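Local coordinates for putative methyl-accepting chemotaxis signal transduction protein (Campylobacter jejuni subsp. jejuni serotype O:2, PDB 4XMR) that binds isoleucine in its tandem PAS sensory domain and, as a chemoreceptor, probably passes such amino-acid signals across the membrane to guide chemotaxis, at residues Val24-Val29 / Thr231-Tyr236; Leu50-Leu55 / Ile147-Lys152; Ile125-Ala130 / Ile141-Ala146; Gly175-Phe180 / Ala238-Ser243. All coordinates share one frame; numbering follows the deposited sequence.

Interaction 1. Residues Val24-Val29 / Thr231-Tyr236; sequences VTQSTV and TKVFAY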
# COMPACT_ATOMS: atom_id res chain seq x y z
N VAL B 24 -0.58 -13.44 1.90
CA VAL B 24 -0.97 -12.05 2.14
C VAL B 24 0.16 -11.29 2.83
O VAL B 24 0.43 -10.12 2.50
CB VAL B 24 -2.27 -11.96 2.97
CG1 VAL B 24 -2.55 -10.51 3.38
CG2 VAL B 24 -3.44 -12.52 2.18
N THR B 25 0.82 -11.92 3.80
CA THR B 25 1.94 -11.27 4.46
C THR B 25 3.12 -11.10 3.51
O THR B 25 3.78 -10.06 3.51
CB THR B 25 2.30 -11.98 5.79
OG1 THR B 25 1.28 -11.68 6.75
CG2 THR B 25 3.65 -11.54 6.33
N GLN B 26 3.39 -12.11 2.68
CA GLN B 26 4.39 -11.96 1.63
C GLN B 26 4.10 -10.76 0.73
O GLN B 26 4.98 -9.95 0.46
CB GLN B 26 4.51 -13.25 0.81
CG GLN B 26 5.46 -13.13 -0.37
CD GLN B 26 5.48 -14.38 -1.22
OE1 GLN B 26 5.14 -15.46 -0.76
NE2 GLN B 26 5.89 -14.23 -2.47
N SER B 27 2.85 -10.65 0.28
CA SER B 27 2.44 -9.54 -0.56
C SER B 27 2.63 -8.19 0.13
O SER B 27 2.99 -7.20 -0.51
CB SER B 27 0.98 -9.70 -1.00
OG SER B 27 0.83 -10.82 -1.86
N THR B 28 2.38 -8.16 1.43
CA THR B 28 2.53 -6.93 2.20
C THR B 28 3.97 -6.45 2.13
O THR B 28 4.24 -5.27 1.89
CB THR B 28 2.11 -7.17 3.67
OG1 THR B 28 0.74 -7.57 3.70
CG2 THR B 28 2.29 -5.91 4.49
N VAL B 29 4.92 -7.36 2.31
CA VAL B 29 6.32 -7.03 2.23
C VAL B 29 6.72 -6.58 0.82
O VAL B 29 7.43 -5.59 0.65
CB VAL B 29 7.18 -8.22 2.67
CG1 VAL B 29 8.66 -7.94 2.45
CG2 VAL B 29 6.91 -8.56 4.13
N THR B 231 8.45 -18.76 4.44
CA THR B 231 8.99 -18.55 3.11
C THR B 231 9.91 -17.35 3.11
O THR B 231 9.73 -16.40 3.89
CB THR B 231 7.88 -18.36 2.07
OG1 THR B 231 8.45 -18.36 0.76
CG2 THR B 231 7.10 -17.05 2.30
N LYS B 232 10.89 -17.36 2.22
CA LYS B 232 11.77 -16.21 2.06
C LYS B 232 11.05 -15.13 1.28
O LYS B 232 10.38 -15.40 0.28
CB LYS B 232 13.05 -16.61 1.34
CG LYS B 232 13.94 -17.56 2.13
CD LYS B 232 14.26 -17.02 3.51
CE LYS B 232 15.07 -15.73 3.45
NZ LYS B 232 15.46 -15.26 4.80
N VAL B 233 11.17 -13.90 1.75
CA VAL B 233 10.66 -12.74 1.02
C VAL B 233 11.78 -11.70 1.04
O VAL B 233 12.00 -11.04 2.06
CB VAL B 233 9.38 -12.15 1.63
CG1 VAL B 233 8.77 -11.11 0.67
CG2 VAL B 233 8.35 -13.25 1.96
N PHE B 234 12.49 -11.59 -0.08
CA PHE B 234 13.77 -10.89 -0.11
C PHE B 234 14.66 -11.38 1.04
O PHE B 234 14.88 -12.59 1.17
CB PHE B 234 13.53 -9.37 -0.18
CG PHE B 234 12.75 -8.97 -1.40
CD1 PHE B 234 13.38 -8.88 -2.63
CD2 PHE B 234 11.39 -8.76 -1.34
CE1 PHE B 234 12.67 -8.55 -3.77
CE2 PHE B 234 10.67 -8.41 -2.47
CZ PHE B 234 11.32 -8.31 -3.69
N ALA B 235 15.17 -10.48 1.87
CA ALA B 235 16.05 -10.93 2.95
C ALA B 235 15.28 -11.43 4.18
O ALA B 235 15.88 -12.02 5.09
CB ALA B 235 17.03 -9.84 3.34
N TYR B 236 13.97 -11.19 4.20
CA TYR B 236 13.14 -11.56 5.35
C TYR B 236 12.70 -13.01 5.25
O TYR B 236 12.67 -13.60 4.18
CB TYR B 236 11.84 -10.73 5.41
CG TYR B 236 11.95 -9.24 5.62
CD1 TYR B 236 12.30 -8.71 6.86
CD2 TYR B 236 11.64 -8.37 4.59
CE1 TYR B 236 12.37 -7.34 7.05
CE2 TYR B 236 11.71 -7.00 4.77
CZ TYR B 236 12.08 -6.49 5.99
OH TYR B 236 12.14 -5.13 6.14
O HOH W 1 6.88 -17.84 -1.34
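Here the long helix 9-48 of the tandem PAS sensory domain packs against the sheet that holds strands 224-233 and 236-243, with V29 meeting V233 and Y236, and Q26 meeting V233 and T231. The sheet side is the end of strand 224-233 and the type II' turn from V233 to Y236 that connects the two strands of a beta hairpin. The axes of helix segment 24-29 and strand segment 231-233 run nearly parallel, 16° apart, and approach to 9.4 Å. V29 buries the largest share. Its CG1 lies anti to the backbone N (chi1 174°) and touches two side chains. V29 CG1 lies 3.6 Å from V233 CG1 and 3.7 Å from Y236 CD2. The methyl meets the tyrosine ring obliquely. The other methyl of V233, CG2, lies 3.7 Å from Q26 CG, on the aliphatic part of that extended side chain. The Q26 amide is polar at the border of this apolar patch. One water bridges it to the strand: it donates to Q26 OE1 at 3.0 Å and lies 2.7 Å from T231 OG1. Q26 NE2 is hydrogen-bonded to E30, one turn further along the helix. On the sheet side, L179 of strand 177-180 also touches V29. The direct contact is thus apolar, and the polar link between the segments runs through water at its border.

Interaction 2. Residues Leu50-Leu55 / Ile147-Lys152; sequences LPYQSL and IYKDGK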
# COMPACT_ATOMS: atom_id res chain seq x y z
N LEU B 50 16.86 18.50 -13.28
CA LEU B 50 17.38 19.85 -13.08
C LEU B 50 18.56 20.07 -14.03
O LEU B 50 19.28 19.12 -14.35
CB LEU B 50 17.85 20.04 -11.64
CG LEU B 50 16.74 20.12 -10.58
CD1 LEU B 50 17.35 20.03 -9.19
CD2 LEU B 50 15.91 21.40 -10.74
N PRO B 51 18.75 21.30 -14.50
CA PRO B 51 19.90 21.52 -15.38
C PRO B 51 21.23 21.26 -14.65
O PRO B 51 21.31 21.45 -13.44
CB PRO B 51 19.77 22.98 -15.80
CG PRO B 51 18.82 23.60 -14.85
CD PRO B 51 17.94 22.51 -14.31
N TYR B 52 22.24 20.83 -15.40
CA TYR B 52 23.54 20.47 -14.84
C TYR B 52 24.09 21.59 -13.94
O TYR B 52 24.59 21.33 -12.84
CB TYR B 52 24.51 20.10 -15.98
CG TYR B 52 25.89 19.59 -15.57
CD1 TYR B 52 26.95 20.47 -15.40
CD2 TYR B 52 26.13 18.23 -15.40
CE1 TYR B 52 28.20 20.02 -15.04
CE2 TYR B 52 27.39 17.77 -15.04
CZ TYR B 52 28.42 18.67 -14.86
OH TYR B 52 29.68 18.24 -14.50
N GLN B 53 23.94 22.84 -14.39
CA GLN B 53 24.41 23.99 -13.63
C GLN B 53 23.74 24.13 -12.25
O GLN B 53 24.32 24.68 -11.32
CB GLN B 53 24.23 25.28 -14.44
CG GLN B 53 24.75 26.54 -13.76
CD GLN B 53 26.25 26.52 -13.53
OE1 GLN B 53 27.04 26.36 -14.46
NE2 GLN B 53 26.65 26.69 -12.27
N SER B 54 22.52 23.63 -12.13
CA SER B 54 21.78 23.71 -10.88
C SER B 54 22.23 22.64 -9.88
O SER B 54 21.83 22.66 -8.72
CB SER B 54 20.27 23.59 -11.13
OG SER B 54 19.78 24.71 -11.85
N LEU B 55 23.07 21.71 -10.34
CA LEU B 55 23.46 20.55 -9.55
C LEU B 55 24.93 20.54 -9.13
O LEU B 55 25.37 19.59 -8.49
CB LEU B 55 23.16 19.26 -10.33
CG LEU B 55 21.68 18.98 -10.58
CD1 LEU B 55 21.52 17.81 -11.54
CD2 LEU B 55 20.93 18.71 -9.29
N ILE B 147 22.81 9.39 -7.98
CA ILE B 147 22.23 10.30 -8.95
C ILE B 147 23.30 10.77 -9.90
O ILE B 147 24.32 11.32 -9.46
CB ILE B 147 21.63 11.54 -8.27
CG1 ILE B 147 20.72 11.12 -7.12
CG2 ILE B 147 20.87 12.40 -9.29
CD1 ILE B 147 19.60 10.21 -7.53
N TYR B 148 23.07 10.58 -11.19
CA TYR B 148 23.98 11.03 -12.23
C TYR B 148 23.33 12.10 -13.08
O TYR B 148 22.12 12.06 -13.33
CB TYR B 148 24.40 9.87 -13.11
CG TYR B 148 25.19 8.83 -12.37
CD1 TYR B 148 26.57 8.92 -12.27
CD2 TYR B 148 24.54 7.77 -11.74
CE1 TYR B 148 27.29 7.97 -11.56
CE2 TYR B 148 25.25 6.82 -11.05
CZ TYR B 148 26.62 6.92 -10.96
OH TYR B 148 27.31 5.97 -10.26
N LYS B 149 24.14 13.05 -13.54
CA LYS B 149 23.71 14.06 -14.49
C LYS B 149 24.75 14.09 -15.60
O LYS B 149 25.93 14.31 -15.35
CB LYS B 149 23.64 15.43 -13.83
CG LYS B 149 23.19 16.55 -14.76
CD LYS B 149 21.75 16.37 -15.23
CE LYS B 149 21.32 17.52 -16.12
NZ LYS B 149 19.89 17.45 -16.51
N ASP B 150 24.31 13.84 -16.84
CA ASP B 150 25.21 13.78 -17.98
C ASP B 150 26.37 12.83 -17.70
O ASP B 150 27.52 13.09 -18.07
CB ASP B 150 25.71 15.17 -18.36
CG ASP B 150 24.60 16.07 -18.87
OD1 ASP B 150 23.42 15.66 -18.79
OD2 ASP B 150 24.89 17.18 -19.34
N GLY B 151 26.05 11.72 -17.02
CA GLY B 151 27.03 10.69 -16.73
C GLY B 151 27.93 10.95 -15.53
O GLY B 151 28.78 10.11 -15.21
N LYS B 152 27.75 12.09 -14.88
CA LYS B 152 28.61 12.49 -13.76
C LYS B 152 27.88 12.34 -12.43
O LYS B 152 26.73 12.76 -12.30
CB LYS B 152 29.08 13.93 -13.94
CG LYS B 152 29.70 14.21 -15.31
CD LYS B 152 31.21 14.43 -15.22
CE LYS B 152 31.82 14.46 -16.61
NZ LYS B 152 33.08 15.27 -16.68
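K149 and Y52 bury the most surface here, and the lysine side chain lies across the loop 50-55. K149 CG is anti to the backbone N (chi1 -180°), and the chain bends once, at chi2. Its ammonium group donates to a backbone carbonyl, with K149 NZ 2.8 Å from L50 O. The donor stands above the carbonyl plane, 36° out of it. K149 NZ has a second acceptor in A48 O, so two carbonyls from the end of helix 9-48 and the loop after it hold the charge. The methylenes serve as apolar surface. K149 CG meets the edge of the Y52 ring, near its plane, at 3.4 Å from Y52 CD2. L55 CD1 comes to the same carbon, 3.8 Å from K149 CG, and the two side chains cross at about a right angle.

K149 ends strand 139-149 and opens the type I' turn to K152, which joins this strand to strand 152-162 in the six-stranded antiparallel sheet of the PAS unit that binds isoleucine. Beyond the turn, K152 CG lies near the ring plane, 4.1 Å from Y52 OH. L55 also packs on I154 of strand 152-162 and on V65 of helix 58-76.

Interaction 3. Residues Ile125-Ala130 / Ile141-Ala146; sequences IFVTPA and ITYSKA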
# COMPACT_ATOMS: atom_id res chain seq x y z
N ILE B 125 18.53 0.63 -7.08
CA ILE B 125 18.21 1.10 -5.75
C ILE B 125 18.80 0.09 -4.78
O ILE B 125 18.71 -1.12 -4.98
CB ILE B 125 16.70 1.17 -5.53
CG1 ILE B 125 16.11 2.24 -6.44
CG2 ILE B 125 16.37 1.47 -4.06
CD1 ILE B 125 14.65 2.29 -6.40
N PHE B 126 19.45 0.61 -3.75
CA PHE B 126 19.92 -0.22 -2.66
C PHE B 126 18.94 -0.12 -1.50
O PHE B 126 18.52 0.98 -1.14
CB PHE B 126 21.32 0.18 -2.21
CG PHE B 126 21.89 -0.72 -1.16
CD1 PHE B 126 22.35 -1.99 -1.50
CD2 PHE B 126 21.96 -0.32 0.15
CE1 PHE B 126 22.86 -2.83 -0.54
CE2 PHE B 126 22.48 -1.16 1.13
CZ PHE B 126 22.93 -2.42 0.78
N VAL B 127 18.59 -1.26 -0.93
CA VAL B 127 17.71 -1.30 0.22
C VAL B 127 18.52 -1.81 1.41
O VAL B 127 19.00 -2.95 1.38
CB VAL B 127 16.52 -2.24 -0.01
CG1 VAL B 127 15.57 -2.19 1.19
CG2 VAL B 127 15.80 -1.89 -1.31
N THR B 128 18.68 -0.99 2.43
CA THR B 128 19.44 -1.40 3.60
C THR B 128 18.63 -2.31 4.50
O THR B 128 17.39 -2.24 4.51
CB THR B 128 19.86 -0.20 4.47
OG1 THR B 128 18.71 0.37 5.10
CG2 THR B 128 20.56 0.86 3.64
N PRO B 129 19.32 -3.16 5.27
CA PRO B 129 18.65 -3.74 6.43
C PRO B 129 18.23 -2.61 7.36
O PRO B 129 18.79 -1.50 7.28
CB PRO B 129 19.76 -4.57 7.09
CG PRO B 129 20.80 -4.78 6.02
CD PRO B 129 20.73 -3.55 5.17
N ALA B 130 17.25 -2.86 8.22
CA ALA B 130 16.83 -1.84 9.17
C ALA B 130 17.97 -1.50 10.13
O ALA B 130 18.74 -2.37 10.55
CB ALA B 130 15.60 -2.30 9.94
N ILE B 141 14.36 1.76 7.32
CA ILE B 141 14.87 1.11 6.14
C ILE B 141 15.17 2.23 5.15
O ILE B 141 14.33 3.12 4.93
CB ILE B 141 13.83 0.17 5.52
CG1 ILE B 141 13.56 -1.00 6.48
CG2 ILE B 141 14.29 -0.32 4.15
CD1 ILE B 141 12.25 -1.72 6.21
N THR B 142 16.38 2.20 4.59
CA THR B 142 16.81 3.23 3.65
C THR B 142 16.84 2.70 2.23
O THR B 142 17.35 1.60 1.97
CB THR B 142 18.21 3.76 4.03
OG1 THR B 142 18.13 4.39 5.31
CG2 THR B 142 18.71 4.78 3.01
N TYR B 143 16.27 3.49 1.32
CA TYR B 143 16.32 3.23 -0.11
C TYR B 143 17.27 4.26 -0.66
O TYR B 143 17.05 5.46 -0.48
CB TYR B 143 14.93 3.38 -0.72
CG TYR B 143 13.94 2.45 -0.06
CD1 TYR B 143 13.32 2.79 1.14
CD2 TYR B 143 13.65 1.20 -0.60
CE1 TYR B 143 12.44 1.94 1.77
CE2 TYR B 143 12.76 0.33 0.03
CZ TYR B 143 12.17 0.71 1.22
OH TYR B 143 11.27 -0.10 1.87
N SER B 144 18.34 3.84 -1.33
CA SER B 144 19.29 4.80 -1.86
C SER B 144 19.59 4.57 -3.33
O SER B 144 19.43 3.46 -3.86
CB SER B 144 20.58 4.84 -1.04
OG SER B 144 21.23 3.58 -1.06
N LYS B 145 20.02 5.64 -4.00
CA LYS B 145 20.29 5.58 -5.42
C LYS B 145 21.28 6.65 -5.79
O LYS B 145 21.11 7.81 -5.42
CB LYS B 145 19.00 5.76 -6.22
CG LYS B 145 19.20 5.58 -7.72
CD LYS B 145 18.03 4.87 -8.36
CE LYS B 145 18.50 3.93 -9.47
NZ LYS B 145 19.36 4.61 -10.48
N ALA B 146 22.32 6.27 -6.51
CA ALA B 146 23.29 7.24 -6.99
C ALA B 146 22.63 8.07 -8.07
O ALA B 146 21.97 7.54 -8.96
CB ALA B 146 24.53 6.54 -7.53
O HOH W 2 20.01 2.24 0.96
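T128 OG1 holds two bonds at once. T128 OG1 accepts from T142 N at 3.0 Å, with an N-H...O angle of 162°. T128 OG1 also donates to P129 O. T128 OG1 sits between its own backbone N and carbonyl carbon (chi1 69°), where it takes the bond to T142 N on the opposing strand. T128 N in turn donates to T142 O at 2.9 Å, and this bond lies in the carbonyl plane. The next hydrogen-bonded pair, F126 with S144, is antiparallel and joined both ways through backbone N and O atoms. A water donates to both F126 O and S144 OG, and S144 OG is also bonded to W115 O.

V127 and Y143 are a non-hydrogen-bonded pair. Their side chains lie side by side and point the same way. V127 CG2 is 3.8 Å from Y143 CD2 and approaches the ring obliquely, while V127 CG1 is 3.7 Å from I141 CG2. I125 CG2 is at the edge of the same ring, 4.1 Å from Y143 CB. At the far end, I125 CG1 touches K145 CD at 3.8 Å, and K145 NZ makes a salt bridge with E44 of helix 9-48. T142 OG1 bonds to Y131 and D160, both of which line the isoleucine pocket. The arrangement is an antiparallel beta hairpin at one edge of the ligand-binding PAS sheet, with the side chain of T142 about 4 Å from the bound isoleucine.

Interaction 4. Residues Gly175-Phe180 / Ala238-Ser243; sequences GNTFLF and ACITES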
# COMPACT_ATOMS: atom_id res chain seq x y z
N GLY B 175 -4.32 -13.89 10.19
CA GLY B 175 -3.43 -14.99 10.48
C GLY B 175 -2.33 -14.63 11.46
O GLY B 175 -1.95 -13.45 11.61
N ASN B 176 -1.80 -15.66 12.12
CA ASN B 176 -0.70 -15.48 13.04
C ASN B 176 0.60 -15.46 12.25
O ASN B 176 1.38 -16.43 12.27
CB ASN B 176 -0.69 -16.59 14.08
CG ASN B 176 0.38 -16.39 15.12
OD1 ASN B 176 0.56 -15.27 15.63
ND2 ASN B 176 1.09 -17.46 15.45
N THR B 177 0.81 -14.35 11.54
CA THR B 177 1.97 -14.22 10.67
C THR B 177 3.00 -13.29 11.28
O THR B 177 2.68 -12.40 12.08
CB THR B 177 1.57 -13.71 9.28
OG1 THR B 177 0.93 -12.43 9.42
CG2 THR B 177 0.62 -14.67 8.58
N PHE B 178 4.26 -13.52 10.92
CA PHE B 178 5.36 -12.74 11.46
C PHE B 178 6.56 -12.79 10.52
O PHE B 178 6.60 -13.60 9.61
CB PHE B 178 5.71 -13.16 12.91
CG PHE B 178 5.88 -14.65 13.11
CD1 PHE B 178 4.77 -15.46 13.32
CD2 PHE B 178 7.14 -15.23 13.17
CE1 PHE B 178 4.91 -16.83 13.53
CE2 PHE B 178 7.29 -16.60 13.39
CZ PHE B 178 6.17 -17.39 13.58
N LEU B 179 7.50 -11.87 10.73
CA LEU B 179 8.68 -11.73 9.89
C LEU B 179 9.95 -11.79 10.72
O LEU B 179 10.02 -11.17 11.77
CB LEU B 179 8.69 -10.38 9.18
CG LEU B 179 7.59 -9.99 8.21
CD1 LEU B 179 7.93 -8.62 7.62
CD2 LEU B 179 7.44 -11.03 7.11
N PHE B 180 10.95 -12.49 10.20
CA PHE B 180 12.31 -12.42 10.71
C PHE B 180 13.17 -11.62 9.75
O PHE B 180 12.95 -11.65 8.54
CB PHE B 180 12.93 -13.81 10.84
CG PHE B 180 12.26 -14.68 11.85
CD1 PHE B 180 12.63 -14.62 13.18
CD2 PHE B 180 11.28 -15.58 11.46
CE1 PHE B 180 12.02 -15.43 14.12
CE2 PHE B 180 10.66 -16.39 12.39
CZ PHE B 180 11.04 -16.32 13.72
N ALA B 238 9.17 -14.86 6.21
CA ALA B 238 7.79 -14.72 6.65
C ALA B 238 7.28 -16.08 7.09
O ALA B 238 7.47 -17.07 6.39
CB ALA B 238 6.91 -14.16 5.54
N CYS B 239 6.60 -16.12 8.23
CA CYS B 239 6.05 -17.37 8.76
C CYS B 239 4.60 -17.22 9.19
O CYS B 239 4.14 -16.10 9.51
CB CYS B 239 6.83 -17.83 9.98
SG CYS B 239 8.58 -18.18 9.72
N ILE B 240 3.89 -18.34 9.21
CA ILE B 240 2.58 -18.44 9.84
C ILE B 240 2.60 -19.69 10.71
O ILE B 240 3.13 -20.74 10.30
CB ILE B 240 1.44 -18.47 8.79
CG1 ILE B 240 0.09 -18.27 9.46
CG2 ILE B 240 1.49 -19.75 7.94
CD1 ILE B 240 -1.03 -18.00 8.47
N THR B 241 2.08 -19.59 11.92
CA THR B 241 2.01 -20.77 12.77
C THR B 241 0.69 -20.82 13.51
O THR B 241 0.03 -19.79 13.71
CB THR B 241 3.16 -20.84 13.82
OG1 THR B 241 2.96 -19.83 14.83
CG2 THR B 241 4.52 -20.67 13.17
N GLU B 242 0.31 -22.03 13.91
CA GLU B 242 -0.91 -22.24 14.67
C GLU B 242 -0.72 -23.40 15.62
O GLU B 242 0.07 -24.31 15.36
CB GLU B 242 -2.08 -22.54 13.72
CG GLU B 242 -3.43 -22.59 14.40
CD GLU B 242 -3.74 -21.33 15.21
OE1 GLU B 242 -3.30 -21.23 16.37
OE2 GLU B 242 -4.45 -20.45 14.68
N SER B 243 -1.45 -23.38 16.73
CA SER B 243 -1.48 -24.52 17.64
C SER B 243 -2.00 -25.77 16.93
O SER B 243 -2.98 -25.70 16.17
CB SER B 243 -2.38 -24.21 18.83
OG SER B 243 -2.64 -25.37 19.58
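Strands 177-180 and 238-243 run antiparallel, with axes 4.7 Å apart at closest approach and N-to-C directions at 143°, and F178 and C239 form the hydrogen-bonded pair between them. They are neighbours in the five-stranded antiparallel sheet of the second PAS-like unit. F178 N donates to C239 O, and C239 N returns a bond to F178 O. T241 N adds a longer bond to N176 O, just before strand 177-180 begins.

On the face with F178 and C239, the cysteine packs against two aromatic rings. C239 CB lies over one face of the F178 ring, offset toward its rim, in a CH-pi contact 3.9 Å from the ring centroid. F178 CG takes the position between its backbone N and carbonyl carbon (chi1 50°), on the side of the neighbouring strand. C239 SG makes a sulfur-aromatic contact at the edge of the F180 ring, 3.8 Å from F180 CE2. The sulfur is fixed by its disulfide to C230 on the adjacent strand. T241 CG2 comes to the edge of the F178 ring, 3.7 Å from F178 CZ.

The other face carries T177, L179, A238 and I240, and helix 9-48 packs against it. L179 CD2 is 3.5 Å from A238 CB. T177 CG2 touches I240 CD1 at 3.7 Å, and T177 OG1 bonds to T25 of the helix. At the end of the contact, N176 ND2 donates to T241 O at 3.1 Å; the oxygen lies in the amide plane of N176, while the nitrogen stands above the carbonyl plane of T241.

Interactions 1 and 4 are buried and both reach the same sheet. They share the hairpin of strands 224-233 and 236-243, and they meet at several points, through backbone pairing of T231 with A238 and through the helix. Interactions 2 and 3 belong to the other sheet and both use strand 139-149, but without touching each other beyond their adjoining sequence. Interaction 3 is partly buried beside the ligand, whereas interaction 2 is a surface contact at the far end of that strand. Interactions 2 and 4 lie on opposite sides of the chain's centre. Chemistry follows place: backbone pairing dominates 3 and 4, apolar helix-to-sheet contact dominates 1, and a lysine bound to carbonyls marks 2. Y236 also packs on I141, bringing interactions 1 and 3 together.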